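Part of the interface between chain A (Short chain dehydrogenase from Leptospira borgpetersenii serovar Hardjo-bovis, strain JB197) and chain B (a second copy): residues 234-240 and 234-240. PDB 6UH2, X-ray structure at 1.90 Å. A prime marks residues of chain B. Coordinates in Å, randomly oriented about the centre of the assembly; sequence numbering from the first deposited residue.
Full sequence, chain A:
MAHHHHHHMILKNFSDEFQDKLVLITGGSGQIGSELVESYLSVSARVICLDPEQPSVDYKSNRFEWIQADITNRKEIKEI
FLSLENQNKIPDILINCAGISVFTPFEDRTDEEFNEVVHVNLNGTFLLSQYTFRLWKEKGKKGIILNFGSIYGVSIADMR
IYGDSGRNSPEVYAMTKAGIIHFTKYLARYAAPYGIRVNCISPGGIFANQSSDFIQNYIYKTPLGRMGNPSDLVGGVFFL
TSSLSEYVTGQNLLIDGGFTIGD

Chain A (234-240) VGGVFFL
Chain B 234-240: VGGVFFL

One side chain per helix makes this contact: Phe239 stacks on its own copy, Phe239′, and each ring lies against a bare glycine pair of the other chain. The two helices run antiparallel, at 176°, with their axes 10.9 Å apart at closest approach. Register is set at Phe239 and Phe239′, whose CA atoms are 7.1 Å apart. Backbone angles are helical, near -60/-45 for most residues. Phe239 N donates a hydrogen bond to Gly235 O, 2.8 Å, and Phe239′ N does the same to Gly235′ O.

Both Phe239 side chains point toward the partner, with chi1 t (170° and 173°) and chi2 near 65°. The rings form an offset stack, planes 5° apart and centroids 4.9 Å apart. Phe239 CB lies over one face of the Phe239′ ring, 4.0 Å from Phe239′ CD1.

Each ring then reaches the partner backbone. Phe239 CE1 lies 3.4 Å from Gly236′ N, and Phe239′ CE1 lies 3.5 Å from Gly235 C. Glycine suits these places: an ideal CB on Gly235 would sit 3.7 Å from Phe239′ CE1, and one on Gly236 3.6 Å from Phe239′ CZ.

No hydrogen bond crosses. The stretches bury 216 Å², mostly Phe239 and Phe239′. Val237 (t) points away, and the Phe238 ring (chi1 m, -81°) leads away.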

# COMPACT_ATOMS: atom_id res chain seq x y z
N VAL A 234 -0.74 11.95 -1.10
CA VAL A 234 -1.53 11.87 -2.33
C VAL A 234 -1.29 10.55 -3.06
O VAL A 234 -2.24 9.95 -3.58
CB VAL A 234 -1.23 13.07 -3.24
CG1 VAL A 234 -1.98 12.91 -4.57
CG2 VAL A 234 -1.63 14.37 -2.56
N GLY A 235 -0.04 10.10 -3.12
CA GLY A 235 0.26 8.85 -3.82
C GLY A 235 -0.49 7.67 -3.23
O GLY A 235 -1.07 6.85 -3.97
N GLY A 236 -0.52 7.56 -1.90
CA GLY A 236 -1.24 6.46 -1.28
C GLY A 236 -2.74 6.59 -1.47
O GLY A 236 -3.45 5.60 -1.64
N VAL A 237 -3.24 7.82 -1.41
CA VAL A 237 -4.66 8.06 -1.66
C VAL A 237 -5.03 7.60 -3.07
O VAL A 237 -6.00 6.85 -3.27
CB VAL A 237 -5.00 9.55 -1.44
CG1 VAL A 237 -6.36 9.87 -2.03
CG2 VAL A 237 -4.98 9.87 0.05
N PHE A 238 -4.26 8.05 -4.07
CA PHE A 238 -4.50 7.61 -5.45
C PHE A 238 -4.35 6.10 -5.58
O PHE A 238 -5.15 5.44 -6.26
CB PHE A 238 -3.56 8.33 -6.42
CG PHE A 238 -4.02 9.72 -6.81
CD1 PHE A 238 -4.99 10.38 -6.06
CD2 PHE A 238 -3.49 10.35 -7.92
CE1 PHE A 238 -5.43 11.63 -6.42
CE2 PHE A 238 -3.91 11.62 -8.29
CZ PHE A 238 -4.88 12.26 -7.54
N PHE A 239 -3.32 5.52 -4.94
CA PHE A 239 -3.13 4.07 -5.01
C PHE A 239 -4.37 3.33 -4.53
O PHE A 239 -4.90 2.46 -5.23
CB PHE A 239 -1.91 3.65 -4.19
CG PHE A 239 -1.77 2.15 -4.03
CD1 PHE A 239 -1.52 1.33 -5.12
CD2 PHE A 239 -1.90 1.55 -2.77
CE1 PHE A 239 -1.42 -0.05 -4.98
CE2 PHE A 239 -1.78 0.17 -2.62
CZ PHE A 239 -1.53 -0.63 -3.72
N LEU A 240 -4.87 3.69 -3.35
CA LEU A 240 -5.98 2.97 -2.73
C LEU A 240 -7.34 3.29 -3.35
O LEU A 240 -8.32 2.61 -3.02
CB LEU A 240 -6.02 3.27 -1.23
CG LEU A 240 -4.87 2.64 -0.42
CD1 LEU A 240 -4.91 3.12 1.02
CD2 LEU A 240 -4.91 1.11 -0.48
N VAL B 234 1.27 -5.70 -9.10
CA VAL B 234 2.16 -4.74 -9.77
C VAL B 234 1.92 -3.33 -9.24
O VAL B 234 2.87 -2.56 -9.03
CB VAL B 234 1.97 -4.81 -11.30
CG1 VAL B 234 2.77 -3.71 -12.00
CG2 VAL B 234 2.37 -6.19 -11.84
N GLY B 235 0.66 -2.97 -9.00
CA GLY B 235 0.36 -1.63 -8.53
C GLY B 235 1.06 -1.30 -7.23
O GLY B 235 1.72 -0.27 -7.10
N GLY B 236 0.94 -2.20 -6.24
CA GLY B 236 1.60 -1.98 -4.96
C GLY B 236 3.12 -2.03 -5.06
O GLY B 236 3.82 -1.28 -4.37
N VAL B 237 3.65 -2.93 -5.90
CA VAL B 237 5.09 -2.95 -6.16
C VAL B 237 5.54 -1.60 -6.70
O VAL B 237 6.51 -1.00 -6.21
CB VAL B 237 5.46 -4.10 -7.12
CG1 VAL B 237 6.92 -3.96 -7.60
CG2 VAL B 237 5.24 -5.47 -6.44
N PHE B 238 4.84 -1.08 -7.72
CA PHE B 238 5.18 0.23 -8.27
C PHE B 238 5.00 1.33 -7.24
O PHE B 238 5.85 2.23 -7.12
CB PHE B 238 4.32 0.53 -9.51
CG PHE B 238 4.82 -0.12 -10.79
CD1 PHE B 238 5.87 -1.03 -10.78
CD2 PHE B 238 4.23 0.19 -12.01
CE1 PHE B 238 6.32 -1.62 -11.96
CE2 PHE B 238 4.68 -0.39 -13.20
CZ PHE B 238 5.73 -1.30 -13.17
N PHE B 239 3.91 1.28 -6.48
CA PHE B 239 3.69 2.28 -5.43
C PHE B 239 4.87 2.35 -4.47
O PHE B 239 5.42 3.43 -4.21
CB PHE B 239 2.40 1.97 -4.68
CG PHE B 239 2.17 2.85 -3.48
CD1 PHE B 239 1.98 4.21 -3.64
CD2 PHE B 239 2.16 2.31 -2.19
CE1 PHE B 239 1.77 5.04 -2.53
CE2 PHE B 239 1.94 3.13 -1.08
CZ PHE B 239 1.75 4.49 -1.26
N LEU B 240 5.29 1.20 -3.94
CA LEU B 240 6.32 1.18 -2.90
C LEU B 240 7.74 1.37 -3.44
O LEU B 240 8.67 1.51 -2.65
CB LEU B 240 6.25 -0.13 -2.10
CG LEU B 240 4.98 -0.34 -1.26
CD1 LEU B 240 4.92 -1.75 -0.65
CD2 LEU B 240 4.93 0.71 -0.15